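Local coordinates for fiber protein (Human adenovirus 14, PDB 3F0Y), which forms the trimeric knob at the end of the adenovirus fibre and probably attaches the virus to its cellular receptor, as other species B knobs do, some through CD46, at residues A[43-48]-A[52-57]; A[173-178]-A[199-204]. One frame throughout, in Å; residues are numbered along the deposited sequence.

Interaction 1: residues A[43-48]-A[52-57]; sequences LTLVKT and VTAFVY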
loop_
_atom_site.group_PDB
_atom_site.type_symbol
_atom_site.label_atom_id
_atom_site.label_comp_id
_atom_site.label_asym_id
_atom_site.label_seq_id
_atom_site.Cartn_x
_atom_site.Cartn_y
_atom_site.Cartn_z
ATOM N N LEU A 43 -2.544 15.721 -3.103
ATOM C CA LEU A 43 -1.487 15.097 -2.318
ATOM C C LEU A 43 -1.885 15.088 -0.853
ATOM O O LEU A 43 -2.247 16.125 -0.303
ATOM C CB LEU A 43 -0.171 15.856 -2.489
ATOM C CG LEU A 43 1.029 15.296 -1.719
ATOM C CD1 LEU A 43 1.354 13.878 -2.181
ATOM C CD2 LEU A 43 2.235 16.208 -1.868
ATOM N N THR A 44 -1.816 13.912 -0.234
ATOM C CA THR A 44 -2.115 13.750 1.182
ATOM C C THR A 44 -0.964 13.008 1.846
ATOM O O THR A 44 -0.655 11.870 1.480
ATOM C CB THR A 44 -3.427 12.968 1.390
ATOM O OG1 THR A 44 -4.477 13.588 0.637
ATOM C CG2 THR A 44 -3.808 12.926 2.866
ATOM N N LEU A 45 -0.325 13.667 2.808
ATOM C CA LEU A 45 0.751 13.069 3.590
ATOM C C LEU A 45 0.234 12.831 4.999
ATOM O O LEU A 45 -0.135 13.779 5.692
ATOM C CB LEU A 45 1.963 14.002 3.637
ATOM C CG LEU A 45 2.520 14.474 2.293
ATOM C CD1 LEU A 45 3.595 15.520 2.513
ATOM C CD2 LEU A 45 3.062 13.297 1.484
ATOM N N VAL A 46 0.200 11.569 5.417
ATOM C CA VAL A 46 -0.266 11.216 6.753
ATOM C C VAL A 46 0.863 10.601 7.569
ATOM O O VAL A 46 1.545 9.685 7.110
ATOM C CB VAL A 46 -1.445 10.234 6.699
ATOM C CG1 VAL A 46 -1.921 9.901 8.110
ATOM C CG2 VAL A 46 -2.581 10.819 5.872
ATOM N N LYS A 47 1.051 11.114 8.782
ATOM C CA LYS A 47 2.042 10.572 9.708
ATOM C C LYS A 47 1.567 9.237 10.260
ATOM O O LYS A 47 0.525 9.167 10.910
ATOM C CB LYS A 47 2.299 11.546 10.856
ATOM C CG LYS A 47 3.180 12.710 10.461
ATOM C CD LYS A 47 3.230 13.762 11.544
ATOM C CE LYS A 47 4.336 14.747 11.269
ATOM N NZ LYS A 47 4.306 15.904 12.201
ATOM N N THR A 48 2.336 8.186 9.989
ATOM C CA THR A 48 1.998 6.831 10.417
ATOM C C THR A 48 3.217 6.177 11.065
ATOM O O THR A 48 3.992 5.479 10.405
ATOM C CB THR A 48 1.504 5.981 9.227
ATOM O OG1 THR A 48 2.501 5.960 8.200
ATOM C CG2 THR A 48 0.217 6.557 8.656
ATOM N N VAL A 52 5.699 8.073 6.649
ATOM C CA VAL A 52 4.651 8.915 6.094
ATOM C C VAL A 52 3.912 8.076 5.065
ATOM O O VAL A 52 4.539 7.425 4.230
ATOM C CB VAL A 52 5.225 10.179 5.415
ATOM C CG1 VAL A 52 4.239 10.751 4.397
ATOM C CG2 VAL A 52 5.583 11.226 6.458
ATOM N N THR A 53 2.587 8.065 5.152
ATOM C CA THR A 53 1.745 7.505 4.101
ATOM C C THR A 53 1.463 8.622 3.096
ATOM O O THR A 53 0.768 9.584 3.414
ATOM C CB THR A 53 0.410 6.980 4.667
ATOM O OG1 THR A 53 0.665 6.025 5.703
ATOM C CG2 THR A 53 -0.424 6.333 3.574
ATOM N N ALA A 54 2.022 8.495 1.894
ATOM C CA ALA A 54 1.848 9.497 0.842
ATOM C C ALA A 54 0.831 8.993 -0.173
ATOM O O ALA A 54 0.958 7.885 -0.684
ATOM C CB ALA A 54 3.176 9.793 0.167
ATOM N N PHE A 55 -0.161 9.829 -0.462
ATOM C CA PHE A 55 -1.333 9.461 -1.244
ATOM C C PHE A 55 -1.510 10.540 -2.311
ATOM O O PHE A 55 -1.831 11.684 -1.986
ATOM C CB PHE A 55 -2.530 9.404 -0.288
ATOM C CG PHE A 55 -3.858 9.135 -0.942
ATOM C CD1 PHE A 55 -4.315 7.834 -1.107
ATOM C CD2 PHE A 55 -4.685 10.187 -1.324
ATOM C CE1 PHE A 55 -5.557 7.582 -1.675
ATOM C CE2 PHE A 55 -5.927 9.940 -1.897
ATOM C CZ PHE A 55 -6.364 8.639 -2.069
ATOM N N VAL A 56 -1.272 10.188 -3.575
ATOM C CA VAL A 56 -1.158 11.201 -4.626
ATOM C C VAL A 56 -1.843 10.829 -5.944
ATOM O O VAL A 56 -1.781 9.686 -6.398
ATOM C CB VAL A 56 0.330 11.555 -4.894
ATOM C CG1 VAL A 56 1.073 10.372 -5.511
ATOM C CG2 VAL A 56 0.444 12.795 -5.777
ATOM N N TYR A 57 -2.514 11.810 -6.539
ATOM C CA TYR A 57 -3.017 11.689 -7.904
ATOM C C TYR A 57 -3.216 13.065 -8.518
ATOM O O TYR A 57 -3.115 14.085 -7.833
ATOM C CB TYR A 57 -4.311 10.868 -7.968
ATOM C CG TYR A 57 -5.479 11.410 -7.174
ATOM C CD1 TYR A 57 -5.515 11.297 -5.789
ATOM C CD2 TYR A 57 -6.565 12.008 -7.811
ATOM C CE1 TYR A 57 -6.589 11.781 -5.057
ATOM C CE2 TYR A 57 -7.646 12.493 -7.086
ATOM C CZ TYR A 57 -7.651 12.376 -5.709
ATOM O OH TYR A 57 -8.712 12.850 -4.976
#
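Leu-45 meets Ala-54 at the apolar centre of a two-stranded antiparallel beta hairpin, strands 39-48 and 51-60, in the sandwich of the fibre knob. The CD2 methyl of Leu-45 rests 3.7 Å from Ala-54 CB, while its CB lies 4.0 Å from CG1 of Val-52, so one leucine touches two successive residues of that face. On the same face, Leu-43 CG is anti to N (chi1 -180°), and the second torsion (chi2 62°) then turns CD1 toward strand 51-60, 3.7 Å from Val-56 CB and slightly farther from CG2. Tyr-203 and Phe-201 of strand 199-204 extend this apolar layer.

Between the side chains runs the backbone ladder. Thr-44 and Phe-55 exchange two hydrogen bonds, as do Val-46 and Thr-53; the shortest, from Thr-53 N to Val-46 O, is 2.7 Å long, and the straightest, Val-46 N to Thr-53 O, has an N-H...O angle of 168°.

The other face carries Thr-44, Val-46, Thr-53 and Phe-55. Here the Thr-44 and Phe-55 side chains run alongside each other in the same direction, with Thr-44 OG1 3.9 Å from ring atom CD2; that hydroxyl is buried and has no polar partner in the model. The second subunit packs here, with its Tyr-202 on Thr-53 and its Leu-51 on Phe-55.

At the polar edge, near the turn, the side chains of Thr-48 and Thr-53 are roughly perpendicular. Thr-48 OG1 has two partners, a weak hydrogen bond to Leu-51 O and one of 3.1 Å with Thr-53 OG1, in which either could be the donor.

Interaction 2: residues A[173-178]-A[199-204]; sequences IRITWS and FTFYYI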
loop_
_atom_site.group_PDB
_atom_site.type_symbol
_atom_site.label_atom_id
_atom_site.label_comp_id
_atom_site.label_asym_id
_atom_site.label_seq_id
_atom_site.Cartn_x
_atom_site.Cartn_y
_atom_site.Cartn_z
ATOM N N ILE A 173 10.500 15.868 -3.138
ATOM C CA ILE A 173 9.700 14.742 -3.591
ATOM C C ILE A 173 9.406 14.977 -5.068
ATOM O O ILE A 173 8.734 15.941 -5.425
ATOM C CB ILE A 173 8.370 14.624 -2.815
ATOM C CG1 ILE A 173 8.624 14.499 -1.309
ATOM C CG2 ILE A 173 7.573 13.425 -3.310
ATOM C CD1 ILE A 173 7.353 14.488 -0.480
ATOM N N ARG A 174 9.938 14.107 -5.920
ATOM C CA ARG A 174 9.708 14.185 -7.357
ATOM C C ARG A 174 8.918 12.960 -7.787
ATOM O O ARG A 174 9.410 11.840 -7.693
ATOM C CB ARG A 174 11.034 14.238 -8.110
ATOM C CG ARG A 174 11.860 15.486 -7.847
ATOM C CD ARG A 174 13.054 15.530 -8.782
ATOM N NE ARG A 174 13.832 16.765 -8.676
ATOM C CZ ARG A 174 14.902 16.937 -7.899
ATOM N NH1 ARG A 174 15.345 15.963 -7.110
ATOM N NH2 ARG A 174 15.531 18.105 -7.912
ATOM N N ILE A 175 7.690 13.181 -8.250
ATOM C CA ILE A 175 6.793 12.101 -8.645
ATOM C C ILE A 175 6.602 12.146 -10.154
ATOM O O ILE A 175 6.064 13.116 -10.681
ATOM C CB ILE A 175 5.416 12.230 -7.960
ATOM C CG1 ILE A 175 5.574 12.460 -6.453
ATOM C CG2 ILE A 175 4.579 10.986 -8.216
ATOM C CD1 ILE A 175 4.275 12.807 -5.755
ATOM N N THR A 176 7.047 11.094 -10.839
ATOM C CA THR A 176 6.984 11.025 -12.296
ATOM C C THR A 176 5.978 9.976 -12.746
ATOM O O THR A 176 6.132 8.794 -12.448
ATOM C CB THR A 176 8.355 10.668 -12.901
ATOM O OG1 THR A 176 9.307 11.682 -12.563
ATOM C CG2 THR A 176 8.266 10.548 -14.424
ATOM N N TRP A 177 4.948 10.427 -13.458
ATOM C CA TRP A 177 3.999 9.540 -14.120
ATOM C C TRP A 177 4.466 9.355 -15.551
ATOM O O TRP A 177 4.852 10.326 -16.206
ATOM C CB TRP A 177 2.600 10.152 -14.144
ATOM C CG TRP A 177 1.916 10.197 -12.820
ATOM C CD1 TRP A 177 1.037 9.285 -12.326
ATOM C CD2 TRP A 177 2.038 11.220 -11.825
ATOM N NE1 TRP A 177 0.607 9.668 -11.080
ATOM C CE2 TRP A 177 1.204 10.855 -10.749
ATOM C CE3 TRP A 177 2.771 12.410 -11.739
ATOM C CZ2 TRP A 177 1.084 11.634 -9.596
ATOM C CZ3 TRP A 177 2.651 13.185 -10.593
ATOM C CH2 TRP A 177 1.813 12.794 -9.538
ATOM N N SER A 178 4.428 8.121 -16.039
ATOM C CA SER A 178 4.842 7.845 -17.408
ATOM C C SER A 178 4.169 6.611 -17.985
ATOM O O SER A 178 3.732 5.716 -17.258
ATOM C CB SER A 178 6.363 7.679 -17.484
ATOM O OG SER A 178 6.786 6.505 -16.813
ATOM N N PHE A 199 -2.147 6.956 -6.058
ATOM C CA PHE A 199 -0.977 6.143 -5.765
ATOM C C PHE A 199 -0.572 6.388 -4.322
ATOM O O PHE A 199 -0.361 7.534 -3.920
ATOM C CB PHE A 199 0.179 6.492 -6.698
ATOM C CG PHE A 199 1.450 5.754 -6.381
ATOM C CD1 PHE A 199 1.470 4.365 -6.353
ATOM C CD2 PHE A 199 2.625 6.444 -6.113
ATOM C CE1 PHE A 199 2.637 3.676 -6.059
ATOM C CE2 PHE A 199 3.802 5.759 -5.824
ATOM C CZ PHE A 199 3.806 4.374 -5.796
ATOM N N THR A 200 -0.478 5.309 -3.551
ATOM C CA THR A 200 -0.017 5.388 -2.173
ATOM C C THR A 200 1.382 4.805 -2.060
ATOM O O THR A 200 1.619 3.667 -2.463
ATOM C CB THR A 200 -0.954 4.643 -1.212
ATOM O OG1 THR A 200 -2.267 5.206 -1.302
ATOM C CG2 THR A 200 -0.456 4.764 0.225
ATOM N N PHE A 201 2.307 5.598 -1.529
ATOM C CA PHE A 201 3.643 5.114 -1.217
ATOM C C PHE A 201 4.043 5.535 0.184
ATOM O O PHE A 201 3.395 6.386 0.802
ATOM C CB PHE A 201 4.673 5.579 -2.253
ATOM C CG PHE A 201 4.847 7.069 -2.332
ATOM C CD1 PHE A 201 5.928 7.690 -1.720
ATOM C CD2 PHE A 201 3.949 7.850 -3.048
ATOM C CE1 PHE A 201 6.100 9.066 -1.806
ATOM C CE2 PHE A 201 4.115 9.226 -3.136
ATOM C CZ PHE A 201 5.193 9.834 -2.514
ATOM N N TYR A 202 5.113 4.919 0.671
ATOM C CA TYR A 202 5.566 5.122 2.039
ATOM C C TYR A 202 7.038 5.504 2.064
ATOM O O TYR A 202 7.821 5.063 1.223
ATOM C CB TYR A 202 5.328 3.853 2.861
ATOM C CG TYR A 202 3.968 3.242 2.620
ATOM C CD1 TYR A 202 2.920 3.441 3.513
ATOM C CD2 TYR A 202 3.720 2.486 1.476
ATOM C CE1 TYR A 202 1.670 2.889 3.279
ATOM C CE2 TYR A 202 2.481 1.932 1.235
ATOM C CZ TYR A 202 1.460 2.136 2.137
ATOM O OH TYR A 202 0.229 1.581 1.890
ATOM N N TYR A 203 7.402 6.342 3.027
ATOM C CA TYR A 203 8.792 6.696 3.219
ATOM C C TYR A 203 9.074 7.012 4.677
ATOM O O TYR A 203 8.177 7.417 5.422
ATOM C CB TYR A 203 9.217 7.844 2.294
ATOM C CG TYR A 203 8.480 9.159 2.459
ATOM C CD1 TYR A 203 8.797 10.035 3.493
ATOM C CD2 TYR A 203 7.500 9.547 1.550
ATOM C CE1 TYR A 203 8.140 11.253 3.632
ATOM C CE2 TYR A 203 6.837 10.764 1.679
ATOM C CZ TYR A 203 7.163 11.612 2.723
ATOM O OH TYR A 203 6.515 12.818 2.857
ATOM N N ILE A 204 10.325 6.801 5.071
ATOM C CA ILE A 204 10.767 7.057 6.433
ATOM C C ILE A 204 10.844 8.561 6.617
ATOM O O ILE A 204 11.505 9.257 5.844
ATOM C CB ILE A 204 12.138 6.419 6.712
ATOM C CG1 ILE A 204 12.043 4.893 6.609
ATOM C CG2 ILE A 204 12.644 6.825 8.092
ATOM C CD1 ILE A 204 13.381 4.197 6.592
#
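Ile-173 reaches across to Phe-201 and Tyr-203, and its branches divide the work between the two rings. The bond from CA to CB is directed toward strand 199-204, and CB is where the side chain forks. The shorter branch, CG2, comes obliquely to the far end of the Phe-201 ring, 4.4 Å from CZ, a light van der Waals touch. The longer branch starts at CG1, held anti to the carbonyl carbon (chi1 -57°), and runs out extended so that CD1 at its tip arrives at the phenol end of Tyr-203. There CD1 lies 3.8 Å from OH and 4.3 Å from CZ, the isoleucine roughly at right angles to the tyrosine side chain. The hydroxyl is not left to this methyl group alone, since Tyr-203 OH is hydrogen-bonded to Phe-118 O.

Meetings of this kind are what fill a beta sandwich, here the antiparallel one of the adenovirus knob. Strand 171-180 belongs to one sheet and strand 199-204 to the other; the axes of their segments pass 11.4 Å apart at 142°, and no hydrogen bond joins them. Phe-201 and Tyr-203, whose rings point inward from strand 199-204, bridge much of that gap.

Two residues on from Ile-173, Ile-175 brings its own CD1 obliquely to the same phenylalanine, 4.4 Å from CE2, so the outer end of the Phe-201 ring touches both isoleucines. The second branch of Ile-175 turns to its own strand: CG2 sits 3.6 Å above one face of the Trp-177 indole, offset toward the rim.

Strand 199-204 connects the two contacts, whose centres are about 9 Å apart. Its backbone completes the sheet beside interaction 1, with a probable hydrogen bond of 2.7 Å from Ala-54 N to Phe-201 O and another of 2.8 Å from Phe-199 N to Val-56 O. Phe-201 thus belongs to both: its carbonyl pairs with the hairpin while its ring reaches across the sandwich in interaction 2. On the other face, Phe-55 CD1 packs 3.3 Å from Thr-200 OG1, close to where neighbouring subunits adjoin. There Tyr-202 OH is hydrogen-bonded to Tyr-202 OH of other subunits, so strands 51-60 and 199-204 together face both the sandwich interior and the trimer interface.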